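Local coordinates for copper homeostasis protein CutC (PDB 2BDQ) that probably binds copper ions and takes part in copper homeostasis in the cytoplasm of Streptococcus agalactiae, at the interface of chains A and B. Numbering follows the deposited sequence. Chains: chain A/B, copper homeostasis protein CutC.

The three contacts are patches of one two-fold interface between identical chains, and each has a twin with the chains exchanged. By the centres of their C-alpha atoms, contacts 1 and 2 lie about 8 Å apart, contacts 1 and 3 about 10 Å, and contacts 2 and 3 about 12 Å. Contacts 1 and 2 share A:Val42 and B:Pro63, which lie between the polar network and the apolar cluster. Helices 40-52 and 72-87 serve contacts 2 and 3 with their chain roles reversed. Mixed polar and apolar packing would suit a stable dimer, although the deposited assembly alone does not prove that it is the biological one.

Contact 1: the interface of chains A and B. Residues chain A 9-10, 12, 29, 42; chain B 30, 36, 63-64.
The end of strand 3-9 and the loops after strands 3-9 and 24-28 of chain A meet loops of chain B in a small polar network centred on A:Asp29. The carboxylate of A:Asp29 divides its work between two partners. OD2 accepts the hydroxyl OG1 of B:Thr36 at 2.6 Å through its syn lone pair, the lone pair facing OD1. OD1 of A:Asp29 takes the amide ND2 of B:Asn30 at 3.1 Å; the amide N-H comes in 46° off the carboxylate plane, while this oxygen lies close to the plane of the amide. Bonds to both oxygens should restrain rotation of the carboxylate, and its short side chain, with CG anti to the backbone N (chi1 -176°), delivers them across the interface. Asparagine suits its place because its two ends differ: ND2 also makes a weak hydrogen bond to OE2 of A:Glu9 at 3.0 Å, and OD1 of B:Asn30 reaches OE1 of A:Glu9 through water 1. The carboxylate and amide planes of A:Glu9 and B:Asn30 stand 81° apart. Two carboxylates beside one amide NH2 would be expected to polarise it. Farther along, OG1 of A:Thr12 rests 3.7 Å from CB of B:Arg64, whose aliphatic stem crosses the threonine at about a right angle. In the TIM-barrel fold of the CutC family, the patch sits at the C-terminal ends of strands 3-9 and 24-28, with helix 40-52 alongside at A:Val42.

Contact 2: the interface of chains A and B. Residues chain A 11, 41-42, 45; chain B 63, 73, 77.
Helix 40-52 of chain A and the loop bearing A:Leu11 pack against helix 72-87 of chain B, with the loop of B:Pro63 at the margin. B:Ile77 is the hub, and its branches reach several neighbours. Its terminal CD1 meets CD2 of A:Leu11 tip to tip at 3.6 Å. CG1 lies 3.7 Å from CG of A:Glu45, where the two side chains run antiparallel alongside one another and the glutamate lends its methylene stem to an apolar surface. The CG2 branch, anti to the backbone N, turns toward the helix backbone and comes 4.0 Å from C of A:Gly41; a residue without a side chain suits this approach. A:Val42 stands beside it, its CG2 turned to the same branch of the isoleucine. A second leucine completes the cluster: CD2 of B:Leu73 touches CD1 of A:Leu11 at 3.6 Å, the pair meeting at a slant. Both methyls of A:Leu11 lie between the two partners, CD1 slightly nearer B:Leu73 and CD2 slightly nearer B:Ile77. A chi1 of 45° places CG in the cramped site flanked by both backbone neighbours, from which the methyls reach chain B. B:Leu73 and B:Ile77, one turn apart on an outer helix of the TIM barrel, face the first turns of helix 40-52 beside the loop after strand 3-9, which carries A:Leu11.

Contact 3: the interface of chains A and B. Residues chain A 37-39, 81; chain B 29, 38-40, 42.
The carboxylate of A:Asp81, from helix 72-87, is the principal flat group here: the hydroxyl of B:Ser39 approaches it on the syn side of OD2, 26° out of the plane, and the backbone N and CB of B:Tyr40 lie beside the other oxygen, OD1. B:Ser39 OG donates a hydrogen bond to OD2 of A:Asp81 at 2.9 Å. Serine suits the start of helix 40-52 because its hydroxyl can do two jobs: OG also accepts the backbone N-H of B:Val42, with N 3.2 Å from OG, a helix-capping bond in which the N-H points well at the oxygen. That oxygen sits between the backbone N and the carbonyl carbon (chi1 73°), a small group tucked back over the first turn. The carboxylate facing this N-terminal end would probably be favoured by the helix dipole. The body of the serine is packed as well: its CB lies 3.6 Å from CG2, the methyl of A:Thr37, and also rests against the carbonyl O of that threonine. Close to the two-fold axis the backbones approach too, with CA of A:Ser39 4.0 Å from CA of B:Ser39, an approach that small residues allow. Water 2 ties the chains further, 2.9 Å from the carbonyl O of A:Pro38 and bonded nearly straight, at 171°, with the backbone N-H of B:Tyr40.

Contact 1: the interface of chains A and B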
loop_
_atom_site.group_PDB
_atom_site.type_symbol
_atom_site.label_atom_id
_atom_site.label_comp_id
_atom_site.label_asym_id
_atom_site.label_seq_id
_atom_site.Cartn_x
_atom_site.Cartn_y
_atom_site.Cartn_z
ATOM N N GLU A 9 7.838 5.785 -0.329
ATOM C CA GLU A 9 6.949 4.636 -0.371
ATOM C C GLU A 9 7.566 3.755 0.701
ATOM O O GLU A 9 8.658 3.206 0.504
ATOM C CB GLU A 9 6.989 3.928 -1.730
ATOM C CG GLU A 9 6.128 2.667 -1.758
ATOM C CD GLU A 9 6.129 1.967 -3.100
ATOM O OE1 GLU A 9 5.667 2.577 -4.090
ATOM O OE2 GLU A 9 6.588 0.804 -3.169
ATOM N N ASN A 10 6.892 3.664 1.846
ATOM C CA ASN A 10 7.388 2.870 2.966
ATOM C C ASN A 10 8.695 3.479 3.465
ATOM O O ASN A 10 8.982 4.636 3.162
ATOM C CB ASN A 10 7.559 1.428 2.514
ATOM C CG ASN A 10 6.254 0.842 2.008
ATOM O OD1 ASN A 10 6.244 -0.024 1.134
ATOM N ND2 ASN A 10 5.138 1.317 2.565
ATOM N N THR A 12 11.955 2.280 2.997
ATOM C CA THR A 12 13.116 1.747 2.314
ATOM C C THR A 12 14.181 2.802 2.013
ATOM O O THR A 12 15.366 2.573 2.234
ATOM C CB THR A 12 12.698 1.095 0.983
ATOM O OG1 THR A 12 11.596 0.210 1.213
ATOM C CG2 THR A 12 13.848 0.315 0.391
ATOM N N ASP A 29 2.224 4.501 0.416
ATOM C CA ASP A 29 2.660 3.271 -0.212
ATOM C C ASP A 29 2.082 3.328 -1.618
ATOM O O ASP A 29 1.452 4.321 -1.992
ATOM C CB ASP A 29 2.124 2.060 0.567
ATOM C CG ASP A 29 2.635 0.736 0.024
ATOM O OD1 ASP A 29 3.750 0.691 -0.531
ATOM O OD2 ASP A 29 1.930 -0.278 0.161
ATOM N N VAL A 42 4.139 0.459 9.109
ATOM C CA VAL A 42 4.972 1.441 8.433
ATOM C C VAL A 42 4.794 2.829 9.051
ATOM O O VAL A 42 5.769 3.544 9.257
ATOM C CB VAL A 42 4.647 1.499 6.917
ATOM C CG1 VAL A 42 5.196 2.786 6.306
ATOM C CG2 VAL A 42 5.267 0.307 6.211
ATOM N N ASN B 30 -0.550 -2.254 -3.358
ATOM C CA ASN B 30 0.631 -2.182 -4.210
ATOM C C ASN B 30 0.903 -3.471 -4.989
ATOM O O ASN B 30 1.957 -4.070 -4.826
ATOM C CB ASN B 30 1.847 -1.863 -3.326
ATOM C CG ASN B 30 2.995 -1.230 -4.091
ATOM O OD1 ASN B 30 3.092 -1.355 -5.309
ATOM N ND2 ASN B 30 3.881 -0.554 -3.369
ATOM N N THR B 36 1.822 -5.639 -0.968
ATOM C CA THR B 36 2.345 -5.324 0.353
ATOM C C THR B 36 1.195 -5.304 1.349
ATOM O O THR B 36 0.034 -5.527 1.000
ATOM C CB THR B 36 3.038 -3.946 0.408
ATOM O OG1 THR B 36 2.087 -2.919 0.120
ATOM C CG2 THR B 36 4.177 -3.872 -0.587
ATOM N N PRO B 63 6.488 -5.720 4.273
ATOM C CA PRO B 63 6.870 -4.327 4.537
ATOM C C PRO B 63 7.253 -3.476 3.330
ATOM O O PRO B 63 7.339 -2.249 3.441
ATOM C CB PRO B 63 8.022 -4.483 5.518
ATOM C CG PRO B 63 8.725 -5.681 4.967
ATOM C CD PRO B 63 7.567 -6.632 4.701
ATOM N N ARG B 64 7.477 -4.120 2.188
ATOM C CA ARG B 64 7.830 -3.423 0.957
ATOM C C ARG B 64 8.107 -4.399 -0.171
ATOM O O ARG B 64 8.093 -5.603 0.033
ATOM C CB ARG B 64 9.051 -2.529 1.179
ATOM C CG ARG B 64 10.209 -3.208 1.893
ATOM C CD ARG B 64 11.349 -3.520 0.950
ATOM N NE ARG B 64 12.469 -4.146 1.656
ATOM C CZ ARG B 64 13.071 -5.259 1.252
ATOM N NH1 ARG B 64 12.662 -5.867 0.149
ATOM N NH2 ARG B 64 14.075 -5.762 1.956
HETATM O O HOH W 1 4.096 1.224 -6.252
#

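Contact 2: the interface of chains A and B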
loop_
_atom_site.group_PDB
_atom_site.type_symbol
_atom_site.label_atom_id
_atom_site.label_comp_id
_atom_site.label_asym_id
_atom_site.label_seq_id
_atom_site.Cartn_x
_atom_site.Cartn_y
_atom_site.Cartn_z
ATOM N N LEU A 11 9.506 2.740 4.211
ATOM C CA LEU A 11 10.716 3.374 4.718
ATOM C C LEU A 11 12.031 2.894 4.166
ATOM O O LEU A 11 13.086 3.118 4.751
ATOM C CB LEU A 11 10.722 3.337 6.245
ATOM C CG LEU A 11 10.338 2.054 6.961
ATOM C CD1 LEU A 11 11.563 1.156 7.087
ATOM C CD2 LEU A 11 9.787 2.403 8.338
ATOM N N GLY A 41 2.025 -0.705 10.588
ATOM C CA GLY A 41 3.405 -0.882 10.995
ATOM C C GLY A 41 4.337 0.151 10.387
ATOM O O GLY A 41 5.234 0.657 11.063
ATOM N N VAL A 42 4.139 0.459 9.109
ATOM C CA VAL A 42 4.972 1.441 8.433
ATOM C C VAL A 42 4.794 2.829 9.051
ATOM O O VAL A 42 5.769 3.544 9.257
ATOM C CB VAL A 42 4.647 1.499 6.917
ATOM C CG1 VAL A 42 5.196 2.786 6.306
ATOM C CG2 VAL A 42 5.267 0.307 6.211
ATOM N N GLU A 45 6.470 2.862 12.760
ATOM C CA GLU A 45 7.924 2.835 12.702
ATOM C C GLU A 45 8.538 4.008 11.950
ATOM O O GLU A 45 9.574 4.529 12.353
ATOM C CB GLU A 45 8.394 1.513 12.094
ATOM C CG GLU A 45 7.978 0.287 12.909
ATOM C CD GLU A 45 8.380 0.399 14.375
ATOM O OE1 GLU A 45 9.551 0.751 14.650
ATOM O OE2 GLU A 45 7.532 0.126 15.255
ATOM N N PRO B 63 6.488 -5.720 4.273
ATOM C CA PRO B 63 6.870 -4.327 4.537
ATOM C C PRO B 63 7.253 -3.476 3.330
ATOM O O PRO B 63 7.339 -2.249 3.441
ATOM C CB PRO B 63 8.022 -4.483 5.518
ATOM C CG PRO B 63 8.725 -5.681 4.967
ATOM C CD PRO B 63 7.567 -6.632 4.701
ATOM N N LEU B 73 14.481 -3.674 11.385
ATOM C CA LEU B 73 13.405 -2.692 11.385
ATOM C C LEU B 73 12.196 -3.176 10.571
ATOM O O LEU B 73 11.051 -2.969 10.968
ATOM C CB LEU B 73 13.939 -1.361 10.849
ATOM C CG LEU B 73 13.159 -0.103 11.229
ATOM C CD1 LEU B 73 13.986 1.155 10.954
ATOM C CD2 LEU B 73 11.864 -0.080 10.451
ATOM N N ILE B 77 8.344 -4.072 11.669
ATOM C CA ILE B 77 7.158 -3.600 10.973
ATOM C C ILE B 77 6.182 -4.769 10.795
ATOM O O ILE B 77 5.001 -4.669 11.141
ATOM C CB ILE B 77 7.546 -3.015 9.597
ATOM C CG1 ILE B 77 8.242 -1.666 9.799
ATOM C CG2 ILE B 77 6.317 -2.865 8.710
ATOM C CD1 ILE B 77 8.915 -1.128 8.555
#

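Contact 3: the interface of chains A and B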
loop_
_atom_site.group_PDB
_atom_site.type_symbol
_atom_site.label_atom_id
_atom_site.label_comp_id
_atom_site.label_asym_id
_atom_site.label_seq_id
_atom_site.Cartn_x
_atom_site.Cartn_y
_atom_site.Cartn_z
ATOM N N THR A 37 -2.604 5.024 1.561
ATOM C CA THR A 37 -2.299 4.968 2.973
ATOM C C THR A 37 -1.433 3.747 3.234
ATOM O O THR A 37 -1.793 2.635 2.844
ATOM C CB THR A 37 -3.574 4.837 3.800
ATOM O OG1 THR A 37 -4.455 5.924 3.490
ATOM C CG2 THR A 37 -3.242 4.851 5.287
ATOM N N PRO A 38 -0.271 3.942 3.880
ATOM C CA PRO A 38 0.657 2.850 4.200
ATOM C C PRO A 38 0.118 1.988 5.347
ATOM O O PRO A 38 -0.835 2.373 6.024
ATOM C CB PRO A 38 1.946 3.588 4.573
ATOM C CG PRO A 38 1.433 4.860 5.181
ATOM C CD PRO A 38 0.298 5.249 4.262
ATOM N N SER A 39 0.723 0.823 5.560
ATOM C CA SER A 39 0.281 -0.073 6.621
ATOM C C SER A 39 0.491 0.560 7.999
ATOM O O SER A 39 1.242 1.535 8.145
ATOM C CB SER A 39 1.040 -1.400 6.546
ATOM O OG SER A 39 2.380 -1.251 7.006
ATOM N N ASP A 81 -8.320 5.178 9.098
ATOM C CA ASP A 81 -6.893 5.386 8.906
ATOM C C ASP A 81 -6.416 6.698 9.514
ATOM O O ASP A 81 -5.258 6.812 9.928
ATOM C CB ASP A 81 -6.524 5.285 7.420
ATOM C CG ASP A 81 -6.421 3.835 6.959
ATOM O OD1 ASP A 81 -5.835 3.022 7.720
ATOM O OD2 ASP A 81 -6.902 3.499 5.853
ATOM N N ASP B 29 -1.967 -4.478 -0.926
ATOM C CA ASP B 29 -1.993 -3.233 -1.675
ATOM C C ASP B 29 -0.765 -3.294 -2.559
ATOM O O ASP B 29 -0.036 -4.291 -2.532
ATOM C CB ASP B 29 -1.927 -2.035 -0.717
ATOM C CG ASP B 29 -2.078 -0.700 -1.429
ATOM O OD1 ASP B 29 -2.749 -0.632 -2.477
ATOM O OD2 ASP B 29 -1.542 0.302 -0.925
ATOM N N PRO B 38 -1.675 -3.949 3.347
ATOM C CA PRO B 38 -2.621 -2.851 3.129
ATOM C C PRO B 38 -2.769 -2.003 4.391
ATOM O O PRO B 38 -2.332 -2.404 5.472
ATOM C CB PRO B 38 -3.907 -3.582 2.754
ATOM C CG PRO B 38 -3.804 -4.848 3.535
ATOM C CD PRO B 38 -2.367 -5.251 3.344
ATOM N N SER B 39 -3.385 -0.836 4.260
ATOM C CA SER B 39 -3.560 0.047 5.411
ATOM C C SER B 39 -4.458 -0.592 6.463
ATOM O O SER B 39 -5.163 -1.558 6.181
ATOM C CB SER B 39 -4.160 1.388 4.974
ATOM O OG SER B 39 -5.529 1.246 4.647
ATOM N N TYR B 40 -4.432 -0.044 7.675
ATOM C CA TYR B 40 -5.255 -0.563 8.758
ATOM C C TYR B 40 -6.728 -0.463 8.380
ATOM O O TYR B 40 -7.483 -1.417 8.545
ATOM C CB TYR B 40 -4.998 0.227 10.039
ATOM C CG TYR B 40 -5.712 -0.297 11.267
ATOM C CD1 TYR B 40 -5.087 -1.191 12.135
ATOM C CD2 TYR B 40 -6.985 0.156 11.600
ATOM C CE1 TYR B 40 -5.711 -1.610 13.311
ATOM C CE2 TYR B 40 -7.615 -0.257 12.769
ATOM C CZ TYR B 40 -6.981 -1.132 13.618
ATOM O OH TYR B 40 -7.618 -1.526 14.778
ATOM N N VAL B 42 -8.151 -0.448 5.483
ATOM C CA VAL B 42 -8.503 -1.426 4.466
ATOM C C VAL B 42 -8.684 -2.818 5.058
ATOM O O VAL B 42 -9.608 -3.535 4.693
ATOM C CB VAL B 42 -7.424 -1.468 3.338
ATOM C CG1 VAL B 42 -7.579 -2.743 2.500
ATOM C CG2 VAL B 42 -7.569 -0.243 2.440
HETATM O O HOH W 2 -2.525 2.068 8.360
#